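Local coordinates for heme oxygenase 1 (Synechocystis sp., PDB 1WE1), which binds heme b and probably catalyses its oxygen-dependent opening to biliverdin IXalpha, CO and free iron, a key step towards the chromophores of the photosynthetic antennae, at residues Lys36-Lys41 against Gln85-Gly89; Val49-Glu55 against Tyr105-Arg110; Phe60-Leu66 against Pro117-Val121. All coordinates share one frame. Numbering follows the deposited sequence.

Contact 1: residues Lys36-Lys41 against Gln85-Gly89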
# COMPACT_ATOMS: atom_id res chain seq x y z
N LYS A 36 -11.64 3.13 13.59
CA LYS A 36 -10.95 4.38 13.37
C LYS A 36 -9.56 4.58 14.01
O LYS A 36 -8.64 5.04 13.35
CB LYS A 36 -11.88 5.53 13.78
CG LYS A 36 -11.20 6.89 13.84
CD LYS A 36 -12.14 7.97 14.40
CE LYS A 36 -11.40 9.30 14.62
NZ LYS A 36 -10.80 9.87 13.38
N ASN A 37 -9.39 4.23 15.28
CA ASN A 37 -8.09 4.47 15.90
C ASN A 37 -6.90 3.64 15.43
O ASN A 37 -5.81 4.18 15.25
CB ASN A 37 -8.21 4.41 17.42
CG ASN A 37 -9.14 5.47 17.95
OD1 ASN A 37 -8.98 6.66 17.65
ND2 ASN A 37 -10.12 5.05 18.73
N SER A 38 -7.09 2.34 15.24
CA SER A 38 -5.97 1.54 14.78
C SER A 38 -5.76 1.78 13.27
O SER A 38 -4.63 2.00 12.84
CB SER A 38 -6.22 0.06 15.09
OG SER A 38 -7.48 -0.38 14.61
N TYR A 39 -6.84 1.77 12.50
CA TYR A 39 -6.77 1.99 11.05
C TYR A 39 -6.17 3.35 10.72
O TYR A 39 -5.61 3.56 9.67
CB TYR A 39 -8.17 1.86 10.44
CG TYR A 39 -8.27 2.25 8.98
CD1 TYR A 39 -8.46 3.57 8.60
CD2 TYR A 39 -8.14 1.28 7.97
CE1 TYR A 39 -8.53 3.93 7.25
CE2 TYR A 39 -8.21 1.63 6.62
CZ TYR A 39 -8.41 2.95 6.27
OH TYR A 39 -8.47 3.29 4.94
N ARG A 40 -6.31 4.27 11.65
CA ARG A 40 -5.81 5.63 11.50
C ARG A 40 -4.27 5.61 11.51
O ARG A 40 -3.62 6.41 10.84
CB ARG A 40 -6.35 6.47 12.67
CG ARG A 40 -6.14 7.95 12.56
CD ARG A 40 -6.96 8.72 13.58
NE ARG A 40 -6.52 8.55 14.96
CZ ARG A 40 -6.73 9.46 15.90
NH1 ARG A 40 -7.37 10.59 15.60
NH2 ARG A 40 -6.31 9.27 17.15
N LYS A 41 -3.71 4.69 12.28
CA LYS A 41 -2.27 4.57 12.39
C LYS A 41 -1.68 3.93 11.14
O LYS A 41 -0.53 4.20 10.77
CB LYS A 41 -1.90 3.78 13.65
CG LYS A 41 -2.38 4.47 14.93
CD LYS A 41 -1.72 3.92 16.20
CE LYS A 41 -2.06 4.82 17.40
NZ LYS A 41 -1.19 4.61 18.60
N GLN A 85 -6.25 14.16 7.38
CA GLN A 85 -7.01 15.35 7.75
C GLN A 85 -8.35 14.90 8.36
O GLN A 85 -8.78 15.42 9.39
CB GLN A 85 -7.28 16.20 6.50
CG GLN A 85 -8.26 17.34 6.71
CD GLN A 85 -7.57 18.65 7.00
OE1 GLN A 85 -6.99 18.85 8.06
NE2 GLN A 85 -7.62 19.57 6.04
N PHE A 86 -8.98 13.93 7.71
CA PHE A 86 -10.26 13.40 8.15
C PHE A 86 -10.18 12.63 9.48
O PHE A 86 -11.02 12.81 10.37
CB PHE A 86 -10.85 12.51 7.06
CG PHE A 86 -12.10 11.79 7.48
CD1 PHE A 86 -13.33 12.45 7.50
CD2 PHE A 86 -12.04 10.48 7.93
CE1 PHE A 86 -14.48 11.81 7.96
CE2 PHE A 86 -13.18 9.83 8.39
CZ PHE A 86 -14.41 10.50 8.41
N TYR A 87 -9.19 11.76 9.62
CA TYR A 87 -9.04 10.96 10.84
C TYR A 87 -8.39 11.70 12.00
O TYR A 87 -8.67 11.40 13.16
CB TYR A 87 -8.24 9.70 10.54
CG TYR A 87 -8.98 8.73 9.67
CD1 TYR A 87 -8.68 8.60 8.32
CD2 TYR A 87 -10.04 8.00 10.19
CE1 TYR A 87 -9.42 7.75 7.51
CE2 TYR A 87 -10.79 7.16 9.39
CZ TYR A 87 -10.48 7.03 8.05
OH TYR A 87 -11.22 6.18 7.26
N TYR A 88 -7.54 12.67 11.69
CA TYR A 88 -6.84 13.44 12.72
C TYR A 88 -7.30 14.87 12.85
O TYR A 88 -7.18 15.47 13.92
CB TYR A 88 -5.34 13.44 12.45
CG TYR A 88 -4.67 12.14 12.82
CD1 TYR A 88 -4.42 11.80 14.16
CD2 TYR A 88 -4.29 11.23 11.83
CE1 TYR A 88 -3.83 10.60 14.49
CE2 TYR A 88 -3.70 10.03 12.16
CZ TYR A 88 -3.47 9.72 13.49
OH TYR A 88 -2.90 8.50 13.78
N GLY A 89 -7.81 15.44 11.76
CA GLY A 89 -8.26 16.82 11.81
C GLY A 89 -7.18 17.79 11.40
O GLY A 89 -6.05 17.40 11.10

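Contact 2: residues Val49-Glu55 against Tyr105-Arg110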
# COMPACT_ATOMS: atom_id res chain seq x y z
N VAL A 49 5.39 5.88 3.70
CA VAL A 49 5.94 4.98 2.72
C VAL A 49 5.71 5.51 1.32
O VAL A 49 6.63 5.53 0.51
CB VAL A 49 5.30 3.59 2.83
CG1 VAL A 49 5.88 2.68 1.73
CG2 VAL A 49 5.56 3.01 4.23
N TYR A 50 4.49 5.95 1.02
CA TYR A 50 4.21 6.49 -0.31
C TYR A 50 4.99 7.76 -0.55
O TYR A 50 5.43 8.00 -1.66
CB TYR A 50 2.72 6.75 -0.49
CG TYR A 50 1.95 5.50 -0.82
CD1 TYR A 50 1.79 5.07 -2.15
CD2 TYR A 50 1.37 4.73 0.19
CE1 TYR A 50 1.07 3.91 -2.45
CE2 TYR A 50 0.65 3.57 -0.11
CZ TYR A 50 0.50 3.17 -1.42
OH TYR A 50 -0.24 2.04 -1.69
N SER A 51 5.16 8.57 0.48
CA SER A 51 5.92 9.80 0.31
C SER A 51 7.31 9.44 -0.19
O SER A 51 7.77 9.95 -1.21
CB SER A 51 6.03 10.59 1.62
OG SER A 51 4.77 11.11 1.99
N ALA A 52 7.97 8.54 0.54
CA ALA A 52 9.32 8.07 0.21
C ALA A 52 9.40 7.55 -1.23
O ALA A 52 10.23 7.99 -2.02
CB ALA A 52 9.75 6.97 1.17
N MET A 53 8.52 6.62 -1.54
CA MET A 53 8.45 6.00 -2.86
C MET A 53 8.18 6.99 -3.99
O MET A 53 8.85 6.96 -5.01
CB MET A 53 7.38 4.91 -2.81
CG MET A 53 7.14 4.15 -4.08
SD MET A 53 6.20 2.66 -3.65
CE MET A 53 4.83 3.34 -2.66
N GLU A 54 7.21 7.88 -3.81
CA GLU A 54 6.88 8.85 -4.85
C GLU A 54 7.95 9.91 -5.07
O GLU A 54 8.10 10.43 -6.18
CB GLU A 54 5.52 9.49 -4.54
CG GLU A 54 4.37 8.70 -5.14
CD GLU A 54 3.16 8.62 -4.25
OE1 GLU A 54 2.67 9.68 -3.79
OE2 GLU A 54 2.68 7.49 -4.01
N GLU A 55 8.70 10.24 -4.03
CA GLU A 55 9.77 11.21 -4.15
C GLU A 55 10.93 10.59 -4.96
O GLU A 55 11.41 11.18 -5.93
CB GLU A 55 10.27 11.61 -2.76
CG GLU A 55 11.33 12.69 -2.73
CD GLU A 55 11.67 13.10 -1.31
OE1 GLU A 55 12.77 12.74 -0.81
OE2 GLU A 55 10.83 13.79 -0.67
N TYR A 105 9.96 0.02 6.73
CA TYR A 105 9.44 0.03 5.38
C TYR A 105 10.09 1.19 4.61
O TYR A 105 10.73 0.98 3.58
CB TYR A 105 7.92 0.20 5.40
CG TYR A 105 7.21 -0.29 4.16
CD1 TYR A 105 7.83 -0.25 2.90
CD2 TYR A 105 5.90 -0.77 4.23
CE1 TYR A 105 7.15 -0.68 1.74
CE2 TYR A 105 5.21 -1.19 3.08
CZ TYR A 105 5.84 -1.14 1.84
OH TYR A 105 5.15 -1.53 0.72
N VAL A 106 9.91 2.41 5.12
CA VAL A 106 10.47 3.61 4.50
C VAL A 106 11.97 3.46 4.29
O VAL A 106 12.50 3.88 3.26
CB VAL A 106 10.24 4.87 5.39
CG1 VAL A 106 11.17 6.01 4.96
CG2 VAL A 106 8.81 5.31 5.29
N ASP A 107 12.63 2.88 5.29
CA ASP A 107 14.08 2.67 5.24
C ASP A 107 14.48 1.81 4.05
O ASP A 107 15.43 2.12 3.34
CB ASP A 107 14.56 2.02 6.55
CG ASP A 107 14.65 3.01 7.71
OD1 ASP A 107 14.86 2.57 8.85
OD2 ASP A 107 14.54 4.24 7.48
N ARG A 108 13.75 0.72 3.82
CA ARG A 108 14.05 -0.15 2.70
C ARG A 108 13.90 0.56 1.36
O ARG A 108 14.74 0.41 0.47
CB ARG A 108 13.16 -1.40 2.72
CG ARG A 108 13.26 -2.22 1.43
CD ARG A 108 14.68 -2.71 1.20
NE ARG A 108 15.07 -3.64 2.25
CZ ARG A 108 14.81 -4.94 2.25
NH1 ARG A 108 15.20 -5.69 3.27
NH2 ARG A 108 14.20 -5.51 1.21
N VAL A 109 12.82 1.33 1.21
CA VAL A 109 12.57 2.05 -0.04
C VAL A 109 13.76 2.95 -0.37
O VAL A 109 14.28 2.94 -1.49
CB VAL A 109 11.29 2.93 0.06
CG1 VAL A 109 11.12 3.77 -1.19
CG2 VAL A 109 10.07 2.05 0.27
N ARG A 110 14.19 3.71 0.63
CA ARG A 110 15.30 4.63 0.49
C ARG A 110 16.61 3.92 0.19
O ARG A 110 17.42 4.40 -0.60
CB ARG A 110 15.44 5.46 1.77
CG ARG A 110 14.37 6.55 1.89
CD ARG A 110 14.52 7.53 0.74
NE ARG A 110 13.42 8.48 0.59
CZ ARG A 110 12.97 9.28 1.55
NH1 ARG A 110 13.53 9.26 2.76
NH2 ARG A 110 11.98 10.12 1.29

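Contact 3: residues Phe60-Leu66 against Pro117-Val121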
# COMPACT_ATOMS: atom_id res chain seq x y z
N PHE A 60 13.78 9.35 -10.75
CA PHE A 60 14.05 8.43 -11.84
C PHE A 60 12.99 8.47 -12.92
O PHE A 60 12.75 7.47 -13.59
CB PHE A 60 14.20 7.00 -11.31
CG PHE A 60 15.28 6.84 -10.27
CD1 PHE A 60 14.98 6.99 -8.92
CD2 PHE A 60 16.59 6.61 -10.64
CE1 PHE A 60 15.98 6.90 -7.95
CE2 PHE A 60 17.60 6.52 -9.68
CZ PHE A 60 17.29 6.67 -8.33
N LYS A 61 12.34 9.62 -13.10
CA LYS A 61 11.31 9.73 -14.13
C LYS A 61 11.88 9.41 -15.51
O LYS A 61 11.17 8.92 -16.39
CB LYS A 61 10.68 11.13 -14.13
CG LYS A 61 11.67 12.23 -14.38
CD LYS A 61 10.99 13.56 -14.72
CE LYS A 61 10.15 14.12 -13.58
NZ LYS A 61 8.91 13.33 -13.36
N ASP A 62 13.17 9.68 -15.70
CA ASP A 62 13.85 9.45 -16.98
C ASP A 62 14.94 8.38 -16.93
O ASP A 62 15.82 8.34 -17.79
CB ASP A 62 14.44 10.77 -17.49
CG ASP A 62 14.37 11.87 -16.45
OD1 ASP A 62 14.72 11.60 -15.28
OD2 ASP A 62 13.97 13.00 -16.80
N HIS A 63 14.88 7.52 -15.91
CA HIS A 63 15.85 6.44 -15.75
C HIS A 63 15.56 5.34 -16.78
O HIS A 63 14.41 5.10 -17.15
CB HIS A 63 15.76 5.91 -14.31
CG HIS A 63 16.56 4.67 -14.04
ND1 HIS A 63 16.08 3.40 -14.28
CD2 HIS A 63 17.80 4.51 -13.51
CE1 HIS A 63 16.98 2.51 -13.90
NE2 HIS A 63 18.04 3.16 -13.43
N PRO A 64 16.62 4.68 -17.29
CA PRO A 64 16.49 3.61 -18.29
C PRO A 64 15.40 2.57 -18.02
O PRO A 64 14.76 2.07 -18.95
CB PRO A 64 17.88 3.01 -18.32
CG PRO A 64 18.74 4.22 -18.15
CD PRO A 64 18.04 4.96 -17.01
N ILE A 65 15.19 2.25 -16.74
CA ILE A 65 14.19 1.26 -16.36
C ILE A 65 12.93 1.86 -15.76
O ILE A 65 11.85 1.74 -16.34
CB ILE A 65 14.76 0.22 -15.38
CG1 ILE A 65 15.82 -0.63 -16.09
CG2 ILE A 65 13.65 -0.66 -14.82
CD1 ILE A 65 16.48 -1.66 -15.19
N LEU A 66 13.06 2.50 -14.60
CA LEU A 66 11.92 3.11 -13.90
C LEU A 66 11.00 4.01 -14.73
O LEU A 66 9.79 4.08 -14.46
CB LEU A 66 12.41 3.87 -12.65
CG LEU A 66 12.67 3.08 -11.35
CD1 LEU A 66 12.33 1.61 -11.52
CD2 LEU A 66 14.11 3.25 -10.93
N PRO A 117 18.01 0.83 -7.72
CA PRO A 117 16.79 1.48 -8.20
C PRO A 117 15.81 0.59 -8.95
O PRO A 117 14.61 0.87 -8.97
CB PRO A 117 17.32 2.62 -9.07
CG PRO A 117 18.69 2.18 -9.45
CD PRO A 117 19.19 1.60 -8.16
N GLU A 118 16.31 -0.48 -9.57
CA GLU A 118 15.40 -1.35 -10.31
C GLU A 118 14.48 -2.13 -9.38
O GLU A 118 13.39 -2.53 -9.79
CB GLU A 118 16.15 -2.31 -11.26
CG GLU A 118 17.01 -3.38 -10.60
CD GLU A 118 18.30 -2.84 -9.99
OE1 GLU A 118 18.69 -1.69 -10.30
OE2 GLU A 118 18.93 -3.58 -9.19
N LEU A 119 14.90 -2.32 -8.13
CA LEU A 119 14.07 -3.03 -7.16
C LEU A 119 12.83 -2.21 -6.80
O LEU A 119 11.88 -2.72 -6.20
CB LEU A 119 14.90 -3.36 -5.91
CG LEU A 119 16.00 -4.39 -6.18
CD1 LEU A 119 16.67 -4.80 -4.87
CD2 LEU A 119 15.40 -5.61 -6.86
N LEU A 120 12.85 -0.94 -7.18
CA LEU A 120 11.74 -0.03 -6.94
C LEU A 120 10.49 -0.47 -7.71
O LEU A 120 9.38 -0.07 -7.38
CB LEU A 120 12.13 1.38 -7.38
CG LEU A 120 12.32 2.48 -6.33
CD1 LEU A 120 12.85 1.94 -5.02
CD2 LEU A 120 13.26 3.52 -6.91
N VAL A 121 10.67 -1.29 -8.73
CA VAL A 121 9.52 -1.76 -9.49
C VAL A 121 8.76 -2.79 -8.66
O VAL A 121 7.58 -3.00 -8.86
CB VAL A 121 9.93 -2.39 -10.84
CG1 VAL A 121 10.96 -3.47 -10.62
CG2 VAL A 121 8.69 -2.98 -11.53

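Contact 1: residues Lys36-Lys41 against Gln85-Gly89
Segment 36-41 is helical and belongs to helix 36-59, while 85-88 ends helix 77-88 and Gly-89 follows it. Their backbones come nearest at Arg-40 and Tyr-87, with CA atoms 6.3 Å apart. Gly-89 leaves helical geometry at phi 93° and psi 179°, a conformation in which a CB would collide with the preceding carbonyl. Near this end of the helix the carbonyl O of Tyr-87 takes two side-chain donors: Lys-36 NZ at 2.6 Å and Arg-40 NH1 at 2.9 Å, the latter with an N-H...O angle of 162°. Both basic groups thus meet one backbone acceptor. Arg-40 also lays its guanidinium flat on the Tyr-88 ring, with centres 4.1 Å apart and planes at 10°, a cation-pi stack; its CD adds a CH-pi contact 3.7 Å from the ring centroid. Tyr-39 turns its edge to the face of Tyr-87 in an offset edge-to-face pair, with centroids 5.6 Å apart and planes at 60°. The hydroxyls of these two tyrosines bond beyond the segments, to Tyr-156 OH and Gly-152 O respectively. Around the contact, Lys-36 and Tyr-87 touch Met-146 of helix 120-146, Lys-41 meets helix 207-222 and Tyr-88 borders helix 92-95.

Contact 2: residues Val49-Glu55 against Tyr105-Arg110
Helices 36-59 and 100-115 run side by side here: the axes of 49-55 and 105-110 approach to 9.1 Å and their N-to-C directions differ by 7°, so the pair is parallel. Val-49 and Val-106 mark the tightest register, CA to CA 5.1 Å, followed one turn on by Met-53 and Val-109 at 6.4 Å. Apolar packing dominates. Val-49 CG2 meets Val-106 CG2 at 4.1 Å; Ala-52 CB points across and lies 4.2 Å from both Val-106 CG1 and Val-109 CG1; Met-53 CB is likewise 4.2 Å from Val-109 CG1. The aromatic component is a CH-pi contact in which Val-49 CG1 sits 3.7 Å from the centroid of the Tyr-105 ring, 15° off its normal. Charge enters at the outer border, where Glu-55 OE1 and Arg-110 NH2 form a salt bridge of 3.4 Å. The oxygen lies well out of the guanidinium plane, so the attraction is electrostatic without a directed N-H; Arg-110 NE has a second acidic partner, Glu-56. Ala-52 CB lies over one guanidinium face, 3.9 Å from Arg-110 NH2. Tyr-105 OH bonds to Asn-199 of helix 182-205, and the Tyr-105 side chain is about 6 Å from the heme at the nearest atoms. The arrangement is a buried parallel helix pair within the all-helical heme oxygenase fold, with Tyr-105 joining the interface to helix 182-205 close to the heme.

Contact 3: residues Phe60-Leu66 against Pro117-Val121
Side-chain conformations describe this contact between an irregular loop and the start of helix 120-146. Phe-60 (chi1 -58°, m) opens a type I beta turn closed by His-63 N to Phe-60 O at 3.1 Å, and presents a ring face to Pro-117, whose CB lies 4.3 Å from the centroid and 23° off the normal, a CH-pi contact. His-63 takes chi1 t, placing ND1 to accept a hydrogen bond from Leu-66 N at 3.2 Å and NE2 4.2 Å from Pro-117 CG. Leu-66 has chi2 at -2°, between wells; its CD2 approaches Pro-117 CB at 3.8 Å and Leu-120 CD2 at 4.1 Å. Leu-120 is also off-rotameric, at chi1 -112° and chi2 32°. Ile-65 (m, t) extends CD1 to within 4.0 Å of Glu-118 CB; the carboxylate of Glu-118 forms a salt bridge with Arg-187 of helix 182-205. Pro-117 to Leu-119 form a short 3-10 segment, leading into the helix that carries the heme-binding Tyr-125. The whole is apolar loop-to-helix packing at one end of the helical heme oxygenase fold.

In the fold
Helix 36-59 serves both contact 1, near its start, and contact 2, further along, their centres about 21 Å apart; contact 3 takes up the loop that follows it. Contact 2 is the buried one, its centre about 11 Å from the chain centre, whereas contacts 1 and 3 are partly buried, their centres about 16 and 19 Å from that point and on opposite sides of it. Chemistry does not simply track burial: contact 1 relies on hydrogen bonds and aromatic stacking, contact 2 on aliphatic packing with a charged border, and contact 3 on apolar packing without a cross-segment hydrogen bond. Contacts 2 and 3 touch, Val-109 O lying 3.9 Å from Leu-120 CD1, where helices 100-115 and 120-146 succeed each other.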